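Local coordinates for extracellular solute-binding protein family 1 (Arthrobacter chlorophenolicus, PDB 4R2F) that probably serves as the sugar-capturing, solute-binding component of an ABC-type transporter, and here holds the beta-1,3-linked glucose disaccharide laminaribiose, at residues D303-I308 with I376-A381; D154-W159 with L307-N312; A294-G299 with N371-I376. One frame throughout, in Å; residues are numbered along the deposited sequence.

How the contacts relate
Strand 306-316 is the element common to contacts 1 and 2: strand 377-378 joins it in parallel in contact 1, and strand 145-161 joins it antiparallel in contact 2, which lines the glucose pocket directly. Their centres lie about 9 Å apart, and F380 CE1 of contact 1 packs 3.6 Å from F309 CZ of contact 2; the F380 side chain is itself about 5 Å from a bound glucose. Contact 3 sits about 9 Å, centre to centre, from contact 1 and about 12 Å from contact 2. It shares I376 with contact 1, and Y373 OH reaches L158 N of contact 2 at 3.1 Å, so helix 364-373 borders the same central sheet.

Contact 1 of 3, residues D303-I308 with I376-A381; sequences DKAALI and IAKTFA
A two-rung parallel ladder joins A306 and L307 of strand 306-316 to A377 and K378, a short strand added to the mixed central sheet of this solute-binding protein. Three backbone bonds establish the register: A306 N to I376 O at 3.1 Å, K378 N to A306 O at 2.7 Å, and I308 N to K378 O at 2.9 Å. The end-to-end directions of 304-308 and 376-380 differ by 54°, although the paired residues run parallel. I376 lays CG1 4.0 Å from A306 CB; with CG1 set between its backbone N and carbonyl carbon (chi1 54°), its CD1 also reaches the main chain of A305 and A306. On the face of A306 and A377, I308 rests CG2 against A377 CB. The other face carries L307 and K378. There CD1 of L307 meets F380 CD1 at 3.8 Å, the two side chains crossing obliquely, while the F380 and F309 rings meet edge-to-face. T379 brings its methyl CG2 to 3.5 Å from I308 O, and its OG1 accepts from A381 N at 3.1 Å, closing an ST turn. An alanine at T379 would lose both branches, which is likely to deprive A381 N of its acceptor and open a gap beside I308. The chemistry implies that register is set by the main chain while apolar side chains pack on both faces; two waters extend the link, one bridging K304 O to I376 O and the other I308 O to F380 N.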
ATOM      1  N   ASP A 303      19.068  -6.627   9.441  1.00 37.19           N
ATOM      2  CA  ASP A 303      17.807  -5.924   9.637  1.00 36.93           C
ATOM      3  C   ASP A 303      16.617  -6.618   8.953  1.00 45.70           C
ATOM      4  O   ASP A 303      16.737  -7.165   7.857  1.00 34.84           O
ATOM      5  CB  ASP A 303      17.899  -4.482   9.138  1.00 39.21           C
ATOM      6  CG  ASP A 303      18.999  -3.690   9.833  1.00 47.94           C
ATOM      7  OD1 ASP A 303      20.182  -3.847   9.468  1.00 46.71           O
ATOM      8  OD2 ASP A 303      18.672  -2.887  10.719  1.00 55.27           O
ATOM      9  N   LYS A 304      15.471  -6.561   9.629  1.00 40.43           N
ATOM     10  CA  LYS A 304      14.199  -7.087   9.139  1.00 38.13           C
ATOM     11  C   LYS A 304      13.186  -5.961   9.148  1.00 32.40           C
ATOM     12  O   LYS A 304      13.097  -5.225  10.124  1.00 40.97           O
ATOM     13  CB  LYS A 304      13.710  -8.173  10.074  1.00 46.34           C
ATOM     14  CG  LYS A 304      14.697  -9.305  10.240  1.00 58.08           C
ATOM     15  CD  LYS A 304      14.681 -10.156   8.994  1.00 53.10           C
ATOM     16  CE  LYS A 304      13.605 -11.206   9.110  1.00 50.70           C
ATOM     17  NZ  LYS A 304      14.182 -12.398   9.787  1.00 58.93           N
ATOM     18  N   ALA A 305      12.454  -5.806   8.048  1.00 34.06           N
ATOM     19  CA  ALA A 305      11.316  -4.882   7.991  1.00 33.08           C
ATOM     20  C   ALA A 305      10.286  -5.324   6.961  1.00 35.84           C
ATOM     21  O   ALA A 305      10.627  -5.989   5.983  1.00 34.82           O
ATOM     22  CB  ALA A 305      11.782  -3.473   7.685  1.00 44.79           C
ATOM     23  N   ALA A 306       9.028  -4.952   7.214  1.00 31.68           N
ATOM     24  CA  ALA A 306       7.941  -5.041   6.242  1.00 39.62           C
ATOM     25  C   ALA A 306       7.372  -3.646   6.055  1.00 33.59           C
ATOM     26  O   ALA A 306       7.392  -2.833   6.978  1.00 43.12           O
ATOM     27  CB  ALA A 306       6.844  -5.987   6.731  1.00 31.07           C
ATOM     28  N   LEU A 307       6.908  -3.365   4.846  1.00 26.33           N
ATOM     29  CA  LEU A 307       6.291  -2.081   4.506  1.00 27.07           C
ATOM     30  C   LEU A 307       4.778  -2.210   4.670  1.00 30.41           C
ATOM     31  O   LEU A 307       4.189  -3.187   4.211  1.00 32.18           O
ATOM     32  CB  LEU A 307       6.625  -1.710   3.083  1.00 26.79           C
ATOM     33  CG  LEU A 307       5.953  -0.464   2.522  1.00 29.48           C
ATOM     34  CD1 LEU A 307       6.349   0.751   3.363  1.00 29.17           C
ATOM     35  CD2 LEU A 307       6.368  -0.263   1.084  1.00 31.81           C
ATOM     36  N   ILE A 308       4.168  -1.230   5.335  1.00 26.93           N
ATOM     37  CA  ILE A 308       2.724  -1.189   5.553  1.00 25.20           C
ATOM     38  C   ILE A 308       2.158   0.224   5.335  1.00 25.48           C
ATOM     39  O   ILE A 308       2.833   1.221   5.616  1.00 33.72           O
ATOM     40  CB  ILE A 308       2.382  -1.734   6.957  1.00 26.50           C
ATOM     41  CG1 ILE A 308       0.938  -2.240   7.027  1.00 37.05           C
ATOM     42  CG2 ILE A 308       2.650  -0.695   8.053  1.00 29.72           C
ATOM     43  CD1 ILE A 308       0.692  -3.060   8.293  1.00 31.78           C
ATOM     44  N   ILE A 376       7.039  -6.626  12.249  1.00 34.06           N
ATOM     45  CA  ILE A 376       8.204  -5.860  11.764  1.00 30.25           C
ATOM     46  C   ILE A 376       7.802  -4.733  10.821  1.00 35.31           C
ATOM     47  O   ILE A 376       8.651  -4.125  10.152  1.00 32.02           O
ATOM     48  CB  ILE A 376       9.216  -6.778  11.070  1.00 30.44           C
ATOM     49  CG1 ILE A 376       8.541  -7.598   9.963  1.00 34.37           C
ATOM     50  CG2 ILE A 376       9.888  -7.704  12.105  1.00 37.02           C
ATOM     51  CD1 ILE A 376       9.532  -8.221   9.011  1.00 31.22           C
ATOM     52  N   ALA A 377       6.509  -4.444  10.795  1.00 27.58           N
ATOM     53  CA  ALA A 377       5.951  -3.501   9.844  1.00 32.77           C
ATOM     54  C   ALA A 377       6.345  -2.053  10.140  1.00 31.96           C
ATOM     55  O   ALA A 377       6.321  -1.629  11.270  1.00 34.14           O
ATOM     56  CB  ALA A 377       4.442  -3.626   9.845  1.00 32.88           C
ATOM     57  N   LYS A 378       6.676  -1.296   9.095  1.00 30.21           N
ATOM     58  CA  LYS A 378       6.986   0.137   9.193  1.00 31.38           C
ATOM     59  C   LYS A 378       6.325   0.886   8.030  1.00 28.98           C
ATOM     60  O   LYS A 378       6.000   0.290   6.995  1.00 31.25           O
ATOM     61  CB  LYS A 378       8.490   0.319   9.127  1.00 40.15           C
ATOM     62  CG  LYS A 378       9.223  -0.107  10.399  1.00 48.91           C
ATOM     63  CD  LYS A 378      10.705  -0.295  10.107  1.00 64.48           C
ATOM     64  CE  LYS A 378      11.540  -0.557  11.356  1.00 54.92           C
ATOM     65  NZ  LYS A 378      11.999   0.709  11.981  1.00 91.62           N
ATOM     66  N   THR A 379       6.112   2.182   8.192  1.00 31.08           N
ATOM     67  CA  THR A 379       5.511   2.978   7.151  1.00 25.89           C
ATOM     68  C   THR A 379       6.569   3.824   6.454  1.00 30.61           C
ATOM     69  O   THR A 379       7.739   3.828   6.818  1.00 34.64           O
ATOM     70  CB  THR A 379       4.409   3.927   7.685  1.00 34.58           C
ATOM     71  OG1 THR A 379       5.005   5.019   8.428  1.00 31.33           O
ATOM     72  CG2 THR A 379       3.382   3.165   8.534  1.00 38.09           C
ATOM     73  N   PHE A 380       6.123   4.555   5.448  1.00 26.89           N
ATOM     74  CA  PHE A 380       6.948   5.567   4.778  1.00 28.47           C
ATOM     75  C   PHE A 380       7.553   6.616   5.733  1.00 31.84           C
ATOM     76  O   PHE A 380       8.498   7.286   5.343  1.00 28.41           O
ATOM     77  CB  PHE A 380       6.098   6.310   3.750  1.00 29.44           C
ATOM     78  CG  PHE A 380       6.004   5.648   2.384  1.00 26.98           C
ATOM     79  CD1 PHE A 380       6.400   4.337   2.146  1.00 30.60           C
ATOM     80  CD2 PHE A 380       5.453   6.369   1.337  1.00 29.55           C
ATOM     81  CE1 PHE A 380       6.280   3.786   0.875  1.00 29.99           C
ATOM     82  CE2 PHE A 380       5.345   5.823   0.067  1.00 36.67           C
ATOM     83  CZ  PHE A 380       5.746   4.536  -0.154  1.00 32.83           C
ATOM     84  N   ALA A 381       6.996   6.800   6.941  1.00 26.65           N
ATOM     85  CA  ALA A 381       7.558   7.770   7.912  1.00 29.60           C
ATOM     86  C   ALA A 381       8.921   7.375   8.457  1.00 36.84           C
ATOM     87  O   ALA A 381       9.666   8.215   8.986  1.00 36.18           O
ATOM     88  CB  ALA A 381       6.589   7.987   9.078  1.00 30.20           C
TER
HETATM   89  O   HOH W   1      11.121  -3.590  11.507  1.00 47.97           O
HETATM   90  O   HOH W   2       3.667   3.491   4.306  1.00 26.75           O

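Contact 2 of 3, residues D154-W159 with L307-N312; sequences DIRPLW and LIFPNN. With BGC (beta-D-glucopyranose), chain B; BGC (beta-D-glucopyranose), chain C.
D154 and N311 grip the same sugar hydroxyl from neighbouring strands: O2 of the chain B glucose donates to D154 OD2 at 2.6 Å and accepts from N311 ND2 at 2.9 Å. Strands 145-161 and 306-316 pair antiparallel here, at the ligand cleft of the solute-binding fold. D154 and F309 form a hydrogen-bonded pair, D154 N lying 2.9 Å from F309 O, and I155 with I308 the adjoining non-hydrogen-bonded pair, where their CD1 methyls meet. With CG anti to the backbone N (chi1 -176°), D154 carries its carboxylate to the sugars and R156. Its OD2 also accepts from O2 of the chain C glucose, so one oxygen reads both sugar units. R156 holds the carboxylate end-on, NH1 to OD1 at 2.8 Å and NH2 to OD2; both nitrogens come from above the carboxylate plane, NH1 by 53°. This grip is likely to limit the carboxylate's rotation, while the bond from R156 NE to H207 ND1 steadies the guanidinium. N311 OD1 accepts from O3 of the chain B glucose at 2.7 Å, and Q152 takes a second bond from ND2. F309 lies under that sugar, C2 standing 3.8 Å above its ring plane near the rim. The guanidinium plane of R156 is turned 38° from that ring. R156 N bonds weakly to L307 O at 3.1 Å, and beside it a water donates to R156 O and accepts from L307 N at 2.9 Å.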
ATOM      1  N   ASP A 154      -2.525  -2.123   4.368  1.00 32.05           N
ATOM      2  CA  ASP A 154      -2.058  -2.713   3.116  1.00 25.68           C
ATOM      3  C   ASP A 154      -0.589  -3.000   3.305  1.00 29.89           C
ATOM      4  O   ASP A 154       0.243  -2.105   3.245  1.00 29.80           O
ATOM      5  CB  ASP A 154      -2.319  -1.754   1.962  1.00 26.54           C
ATOM      6  CG  ASP A 154      -1.939  -2.328   0.594  1.00 30.73           C
ATOM      7  OD1 ASP A 154      -1.729  -3.550   0.456  1.00 31.92           O
ATOM      8  OD2 ASP A 154      -1.826  -1.522  -0.346  1.00 32.71           O
ATOM      9  N   ILE A 155      -0.297  -4.265   3.540  1.00 27.82           N
ATOM     10  CA  ILE A 155       1.032  -4.768   3.841  1.00 29.33           C
ATOM     11  C   ILE A 155       1.655  -5.421   2.594  1.00 25.48           C
ATOM     12  O   ILE A 155       0.936  -5.790   1.672  1.00 30.55           O
ATOM     13  CB  ILE A 155       0.945  -5.789   5.015  1.00 32.83           C
ATOM     14  CG1 ILE A 155       2.311  -5.999   5.681  1.00 31.75           C
ATOM     15  CG2 ILE A 155       0.340  -7.105   4.569  1.00 35.51           C
ATOM     16  CD1 ILE A 155       2.216  -6.522   7.095  1.00 49.41           C
ATOM     17  N   ARG A 156       2.979  -5.547   2.588  1.00 28.16           N
ATOM     18  CA  ARG A 156       3.773  -5.931   1.412  1.00 26.89           C
ATOM     19  C   ARG A 156       4.541  -7.235   1.640  1.00 28.39           C
ATOM     20  O   ARG A 156       5.737  -7.225   1.937  1.00 32.53           O
ATOM     21  CB  ARG A 156       4.744  -4.801   1.041  1.00 27.50           C
ATOM     22  CG  ARG A 156       4.040  -3.575   0.475  1.00 32.84           C
ATOM     23  CD  ARG A 156       3.678  -3.775  -0.995  1.00 27.64           C
ATOM     24  NE  ARG A 156       2.735  -2.762  -1.458  1.00 28.41           N
ATOM     25  CZ  ARG A 156       1.439  -2.749  -1.185  1.00 25.54           C
ATOM     26  NH1 ARG A 156       0.873  -3.753  -0.534  1.00 26.27           N
ATOM     27  NH2 ARG A 156       0.682  -1.763  -1.642  1.00 26.68           N
ATOM     28  N   PRO A 157       3.849  -8.376   1.495  1.00 30.71           N
ATOM     29  CA  PRO A 157       4.528  -9.630   1.709  1.00 25.68           C
ATOM     30  C   PRO A 157       5.335 -10.050   0.493  1.00 31.77           C
ATOM     31  O   PRO A 157       5.071  -9.618  -0.625  1.00 29.22           O
ATOM     32  CB  PRO A 157       3.383 -10.633   1.961  1.00 28.36           C
ATOM     33  CG  PRO A 157       2.107  -9.854   1.858  1.00 36.03           C
ATOM     34  CD  PRO A 157       2.437  -8.574   1.143  1.00 26.04           C
ATOM     35  N   LEU A 158       6.303 -10.912   0.742  1.00 28.58           N
ATOM     36  CA  LEU A 158       7.008 -11.615  -0.306  1.00 35.67           C
ATOM     37  C   LEU A 158       6.252 -12.919  -0.582  1.00 27.32           C
ATOM     38  O   LEU A 158       5.656 -13.509   0.335  1.00 29.78           O
ATOM     39  CB  LEU A 158       8.439 -11.877   0.118  1.00 27.44           C
ATOM     40  CG  LEU A 158       9.295 -10.613   0.276  1.00 38.04           C
ATOM     41  CD1 LEU A 158      10.547 -10.902   1.077  1.00 34.92           C
ATOM     42  CD2 LEU A 158       9.675 -10.031  -1.072  1.00 35.78           C
ATOM     43  N   TRP A 159       6.216 -13.300  -1.849  1.00 31.78           N
ATOM     44  CA  TRP A 159       5.503 -14.485  -2.318  1.00 26.98           C
ATOM     45  C   TRP A 159       6.432 -15.275  -3.195  1.00 32.89           C
ATOM     46  O   TRP A 159       7.362 -14.701  -3.772  1.00 31.80           O
ATOM     47  CB  TRP A 159       4.267 -14.098  -3.160  1.00 30.15           C
ATOM     48  CG  TRP A 159       3.199 -13.442  -2.374  1.00 28.52           C
ATOM     49  CD1 TRP A 159       3.161 -12.146  -2.002  1.00 28.23           C
ATOM     50  CD2 TRP A 159       2.016 -14.055  -1.829  1.00 26.66           C
ATOM     51  NE1 TRP A 159       2.036 -11.902  -1.259  1.00 29.24           N
ATOM     52  CE2 TRP A 159       1.314 -13.056  -1.139  1.00 31.05           C
ATOM     53  CE3 TRP A 159       1.480 -15.345  -1.875  1.00 29.03           C
ATOM     54  CZ2 TRP A 159       0.100 -13.299  -0.486  1.00 30.85           C
ATOM     55  CZ3 TRP A 159       0.282 -15.591  -1.224  1.00 24.10           C
ATOM     56  CH2 TRP A 159      -0.403 -14.570  -0.547  1.00 26.22           C
ATOM     57  N   LEU A 307       6.908  -3.365   4.846  1.00 26.33           N
ATOM     58  CA  LEU A 307       6.291  -2.081   4.506  1.00 27.07           C
ATOM     59  C   LEU A 307       4.778  -2.210   4.670  1.00 30.41           C
ATOM     60  O   LEU A 307       4.189  -3.187   4.211  1.00 32.18           O
ATOM     61  CB  LEU A 307       6.625  -1.710   3.083  1.00 26.79           C
ATOM     62  CG  LEU A 307       5.953  -0.464   2.522  1.00 29.48           C
ATOM     63  CD1 LEU A 307       6.349   0.751   3.363  1.00 29.17           C
ATOM     64  CD2 LEU A 307       6.368  -0.263   1.084  1.00 31.81           C
ATOM     65  N   ILE A 308       4.168  -1.230   5.335  1.00 26.93           N
ATOM     66  CA  ILE A 308       2.724  -1.189   5.553  1.00 25.20           C
ATOM     67  C   ILE A 308       2.158   0.224   5.335  1.00 25.48           C
ATOM     68  O   ILE A 308       2.833   1.221   5.616  1.00 33.72           O
ATOM     69  CB  ILE A 308       2.382  -1.734   6.957  1.00 26.50           C
ATOM     70  CG1 ILE A 308       0.938  -2.240   7.027  1.00 37.05           C
ATOM     71  CG2 ILE A 308       2.650  -0.695   8.053  1.00 29.72           C
ATOM     72  CD1 ILE A 308       0.692  -3.060   8.293  1.00 31.78           C
ATOM     73  N   PHE A 309       0.925   0.274   4.803  1.00 25.13           N
ATOM     74  CA  PHE A 309       0.168   1.505   4.540  1.00 25.94           C
ATOM     75  C   PHE A 309      -1.086   1.501   5.423  1.00 30.05           C
ATOM     76  O   PHE A 309      -1.904   0.588   5.343  1.00 29.02           O
ATOM     77  CB  PHE A 309      -0.236   1.637   3.070  1.00 36.90           C
ATOM     78  CG  PHE A 309       0.932   1.740   2.156  1.00 31.80           C
ATOM     79  CD1 PHE A 309       1.563   0.591   1.709  1.00 29.21           C
ATOM     80  CD2 PHE A 309       1.435   2.977   1.783  1.00 23.33           C
ATOM     81  CE1 PHE A 309       2.685   0.661   0.882  1.00 29.82           C
ATOM     82  CE2 PHE A 309       2.551   3.063   0.948  1.00 27.20           C
ATOM     83  CZ  PHE A 309       3.178   1.897   0.516  1.00 29.35           C
ATOM     84  N   PRO A 310      -1.230   2.529   6.270  1.00 34.99           N
ATOM     85  CA  PRO A 310      -2.395   2.683   7.119  1.00 27.69           C
ATOM     86  C   PRO A 310      -3.537   3.355   6.386  1.00 30.93           C
ATOM     87  O   PRO A 310      -3.793   4.545   6.575  1.00 29.08           O
ATOM     88  CB  PRO A 310      -1.872   3.591   8.229  1.00 26.59           C
ATOM     89  CG  PRO A 310      -0.897   4.473   7.549  1.00 32.29           C
ATOM     90  CD  PRO A 310      -0.264   3.631   6.463  1.00 28.97           C
ATOM     91  N   ASN A 311      -4.227   2.609   5.536  1.00 26.25           N
ATOM     92  CA  ASN A 311      -5.262   3.222   4.720  1.00 23.50           C
ATOM     93  C   ASN A 311      -6.500   3.601   5.496  1.00 27.61           C
ATOM     94  O   ASN A 311      -6.850   2.977   6.506  1.00 29.16           O
ATOM     95  CB  ASN A 311      -5.619   2.319   3.547  1.00 25.76           C
ATOM     96  CG  ASN A 311      -4.504   2.263   2.527  1.00 31.41           C
ATOM     97  OD1 ASN A 311      -3.960   3.298   2.143  1.00 26.54           O
ATOM     98  ND2 ASN A 311      -4.140   1.063   2.100  1.00 28.80           N
ATOM     99  N   ASN A 312      -7.170   4.622   4.998  1.00 27.04           N
ATOM    100  CA  ASN A 312      -8.174   5.326   5.784  1.00 29.06           C
ATOM    101  C   ASN A 312      -9.262   5.943   4.906  1.00 26.98           C
ATOM    102  O   ASN A 312      -9.086   6.130   3.701  1.00 31.95           O
ATOM    103  CB  ASN A 312      -7.483   6.423   6.617  1.00 23.13           C
ATOM    104  CG  ASN A 312      -6.565   7.311   5.788  1.00 25.36           C
ATOM    105  OD1 ASN A 312      -5.334   7.048   5.648  1.00 29.76           O
ATOM    106  ND2 ASN A 312      -7.136   8.340   5.204  1.00 23.48           N
TER
HETATM  107  C2  BGC B   2      -1.392   1.932  -0.832  1.00 26.35           C
HETATM  108  C3  BGC B   2      -1.726   3.384  -0.489  1.00 29.82           C
HETATM  109  C4  BGC B   2      -0.805   4.322  -1.255  1.00 26.66           C
HETATM  110  C5  BGC B   2      -0.881   4.026  -2.747  1.00 26.83           C
HETATM  111  C6  BGC B   2       0.123   4.863  -3.551  1.00 27.09           C
HETATM  112  C1  BGC B   2      -1.598   1.797  -2.331  1.00 24.00           C
HETATM  113  O2  BGC B   2      -2.229   1.029  -0.119  1.00 27.54           O
HETATM  114  O3  BGC B   2      -1.593   3.608   0.915  1.00 24.55           O
HETATM  115  O4  BGC B   2      -1.227   5.667  -1.070  1.00 29.45           O
HETATM  116  O5  BGC B   2      -0.638   2.636  -2.992  1.00 23.42           O
HETATM  117  O6  BGC B   2       1.493   4.563  -3.201  1.00 26.87           O
HETATM  118  C2  BGC C   1      -2.399  -1.458  -3.745  1.00 35.34           C
HETATM  119  C3  BGC C   1      -2.092   0.041  -3.879  1.00 26.98           C
HETATM  120  C4  BGC C   1      -1.360   0.287  -5.207  1.00 27.67           C
HETATM  121  C5  BGC C   1      -2.161  -0.328  -6.384  1.00 27.01           C
HETATM  122  C6  BGC C   1      -1.530  -0.059  -7.756  1.00 31.84           C
HETATM  123  C1  BGC C   1      -3.119  -1.966  -5.008  1.00 35.84           C
HETATM  124  O1  BGC C   1      -3.334  -3.375  -4.942  1.00 52.00           O
HETATM  125  O2  BGC C   1      -3.189  -1.681  -2.564  1.00 31.26           O
HETATM  126  O3  BGC C   1      -1.353   0.460  -2.701  1.00 26.46           O
HETATM  127  O4  BGC C   1      -1.155   1.675  -5.497  1.00 30.95           O
HETATM  128  O5  BGC C   1      -2.270  -1.705  -6.146  1.00 33.84           O
HETATM  129  O6  BGC C   1      -0.172  -0.502  -7.760  1.00 29.88           O
HETATM  130  O   HOH W   3       7.511  -5.614   3.132  1.00 41.72           O

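Contact 3 of 3, residues A294-G299 with N371-I376; sequences ASPIAG and NEYVPI
Y373 OH is gripped twice, donating to A294 O at 2.5 Å and accepting from the backbone N of L158, which belongs to strand 145-161. In the solute-binding fold this ties helix 364-373 to the segment that follows strand 291-294. A294 O lies in the plane of the tyrosine ring, at its edge, yet the hydroxyl approaches from above the carbonyl plane. Two bonds to one hydroxyl would hold the ring's outer end in place. P296 covers one ring face: its CG stands 3.9 Å from the centroid and only 10° off the normal, a clear CH-pi contact. With CG over the ring centre, CD comes to 3.7 Å from Y373 CE1 and CB lies near CE2. Torsions account for this presentation: chi1 of Y373 (-71°), with CG anti to its own carbonyl carbon, carries the ring toward P296, and chi2, near perpendicular at 82°, sets the face against the proline. Nearer the surface, S295 OG donates to E372 OE1 at 2.7 Å, using the syn lone pair of that oxygen. E372 reaches it with a chain extended beyond CG and crosses P296 at about a right angle, with OE1 also brushing P296 CD. P296 CB also meets I376 CD1 at 3.8 Å, and the turn carrying that isoleucine is closed by I376 N bonding to Y373 O at 3.1 Å.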
ATOM      1  N   ALA A 294       6.160 -16.100   1.354  1.00 29.44           N
ATOM      2  CA  ALA A 294       7.533 -16.408   1.772  1.00 25.79           C
ATOM      3  C   ALA A 294       7.857 -15.652   3.064  1.00 24.67           C
ATOM      4  O   ALA A 294       7.277 -14.601   3.334  1.00 27.66           O
ATOM      5  CB  ALA A 294       8.526 -16.025   0.666  1.00 30.04           C
ATOM      6  N   SER A 295       8.804 -16.164   3.848  1.00 30.60           N
ATOM      7  CA  SER A 295       9.202 -15.461   5.078  1.00 35.95           C
ATOM      8  C   SER A 295       9.969 -14.188   4.743  1.00 31.94           C
ATOM      9  O   SER A 295      10.664 -14.134   3.727  1.00 33.54           O
ATOM     10  CB  SER A 295      10.058 -16.364   5.968  1.00 31.00           C
ATOM     11  OG  SER A 295       9.276 -17.452   6.470  1.00 36.65           O
ATOM     12  N   PRO A 296       9.856 -13.155   5.598  1.00 32.83           N
ATOM     13  CA  PRO A 296      10.675 -11.957   5.388  1.00 30.38           C
ATOM     14  C   PRO A 296      12.150 -12.325   5.372  1.00 22.83           C
ATOM     15  O   PRO A 296      12.547 -13.338   5.958  1.00 31.75           O
ATOM     16  CB  PRO A 296      10.352 -11.057   6.585  1.00 37.09           C
ATOM     17  CG  PRO A 296       9.198 -11.671   7.286  1.00 41.16           C
ATOM     18  CD  PRO A 296       9.044 -13.088   6.824  1.00 40.21           C
ATOM     19  N   ILE A 297      12.949 -11.531   4.671  1.00 28.51           N
ATOM     20  CA  ILE A 297      14.381 -11.782   4.551  1.00 28.95           C
ATOM     21  C   ILE A 297      15.178 -10.701   5.257  1.00 36.74           C
ATOM     22  O   ILE A 297      14.727  -9.566   5.425  1.00 30.67           O
ATOM     23  CB  ILE A 297      14.827 -11.835   3.096  1.00 33.45           C
ATOM     24  CG1 ILE A 297      14.594 -10.488   2.387  1.00 31.17           C
ATOM     25  CG2 ILE A 297      14.078 -12.968   2.375  1.00 30.43           C
ATOM     26  CD1 ILE A 297      14.891 -10.547   0.904  1.00 42.40           C
ATOM     27  N   ALA A 298      16.388 -11.069   5.639  1.00 27.98           N
ATOM     28  CA  ALA A 298      17.275 -10.165   6.346  1.00 38.35           C
ATOM     29  C   ALA A 298      18.148  -9.407   5.371  1.00 47.06           C
ATOM     30  O   ALA A 298      18.631  -9.964   4.393  1.00 34.20           O
ATOM     31  CB  ALA A 298      18.142 -10.955   7.326  1.00 40.63           C
ATOM     32  N   GLY A 299      18.338  -8.123   5.649  1.00 29.11           N
ATOM     33  CA  GLY A 299      19.339  -7.314   4.946  1.00 36.90           C
ATOM     34  C   GLY A 299      20.752  -7.749   5.328  1.00 37.07           C
ATOM     35  O   GLY A 299      20.942  -8.588   6.225  1.00 33.79           O
ATOM     36  N   ASN A 371       1.670 -13.139  11.376  1.00 28.09           N
ATOM     37  CA  ASN A 371       2.656 -13.592  12.338  1.00 27.94           C
ATOM     38  C   ASN A 371       4.079 -13.147  12.037  1.00 26.90           C
ATOM     39  O   ASN A 371       4.834 -12.954  12.948  1.00 31.96           O
ATOM     40  CB  ASN A 371       2.621 -15.114  12.485  1.00 27.51           C
ATOM     41  CG  ASN A 371       1.353 -15.604  13.176  1.00 36.21           C
ATOM     42  OD1 ASN A 371       0.575 -14.821  13.697  1.00 36.39           O
ATOM     43  ND2 ASN A 371       1.132 -16.904  13.147  1.00 38.16           N
ATOM     44  N   GLU A 372       4.424 -13.005  10.762  1.00 35.39           N
ATOM     45  CA  GLU A 372       5.797 -12.726  10.357  1.00 31.37           C
ATOM     46  C   GLU A 372       5.993 -11.343   9.812  1.00 34.71           C
ATOM     47  O   GLU A 372       7.072 -10.809   9.937  1.00 31.05           O
ATOM     48  CB  GLU A 372       6.272 -13.759   9.328  1.00 30.08           C
ATOM     49  CG  GLU A 372       6.241 -15.200   9.883  1.00 28.16           C
ATOM     50  CD  GLU A 372       6.919 -16.232   8.996  1.00 38.18           C
ATOM     51  OE1 GLU A 372       7.789 -15.874   8.156  1.00 41.47           O
ATOM     52  OE2 GLU A 372       6.595 -17.436   9.163  1.00 38.71           O
ATOM     53  N   TYR A 373       4.979 -10.745   9.199  1.00 30.21           N
ATOM     54  CA  TYR A 373       5.156  -9.380   8.634  1.00 30.41           C
ATOM     55  C   TYR A 373       4.631  -8.274   9.548  1.00 28.27           C
ATOM     56  O   TYR A 373       5.283  -7.238   9.738  1.00 32.27           O
ATOM     57  CB  TYR A 373       4.534  -9.302   7.209  1.00 22.82           C
ATOM     58  CG  TYR A 373       5.324 -10.060   6.173  1.00 27.72           C
ATOM     59  CD1 TYR A 373       5.187 -11.448   6.013  1.00 26.80           C
ATOM     60  CD2 TYR A 373       6.227  -9.393   5.348  1.00 27.82           C
ATOM     61  CE1 TYR A 373       5.912 -12.134   5.036  1.00 25.18           C
ATOM     62  CE2 TYR A 373       6.981 -10.076   4.420  1.00 26.03           C
ATOM     63  CZ  TYR A 373       6.809 -11.443   4.253  1.00 28.95           C
ATOM     64  OH  TYR A 373       7.555 -12.076   3.315  1.00 31.27           O
ATOM     65  N   VAL A 374       3.470  -8.465  10.154  1.00 28.30           N
ATOM     66  CA  VAL A 374       2.917  -7.402  10.989  1.00 29.97           C
ATOM     67  C   VAL A 374       3.883  -6.927  12.073  1.00 30.25           C
ATOM     68  O   VAL A 374       4.057  -5.723  12.246  1.00 30.88           O
ATOM     69  CB  VAL A 374       1.534  -7.770  11.562  1.00 38.15           C
ATOM     70  CG1 VAL A 374       1.087  -6.784  12.652  1.00 36.09           C
ATOM     71  CG2 VAL A 374       0.531  -7.751  10.437  1.00 27.30           C
ATOM     72  N   PRO A 375       4.545  -7.866  12.780  1.00 31.22           N
ATOM     73  CA  PRO A 375       5.406  -7.423  13.895  1.00 39.32           C
ATOM     74  C   PRO A 375       6.618  -6.571  13.514  1.00 30.83           C
ATOM     75  O   PRO A 375       7.162  -5.878  14.370  1.00 31.32           O
ATOM     76  CB  PRO A 375       5.881  -8.741  14.520  1.00 28.84           C
ATOM     77  CG  PRO A 375       4.865  -9.757  14.111  1.00 42.71           C
ATOM     78  CD  PRO A 375       4.414  -9.333  12.741  1.00 31.20           C
ATOM     79  N   ILE A 376       7.039  -6.626  12.249  1.00 34.06           N
ATOM     80  CA  ILE A 376       8.204  -5.860  11.764  1.00 30.25           C
ATOM     81  C   ILE A 376       7.802  -4.733  10.821  1.00 35.31           C
ATOM     82  O   ILE A 376       8.651  -4.125  10.152  1.00 32.02           O
ATOM     83  CB  ILE A 376       9.216  -6.778  11.070  1.00 30.44           C
ATOM     84  CG1 ILE A 376       8.541  -7.598   9.963  1.00 34.37           C
ATOM     85  CG2 ILE A 376       9.888  -7.704  12.105  1.00 37.02           C
ATOM     86  CD1 ILE A 376       9.532  -8.221   9.011  1.00 31.22           C
TER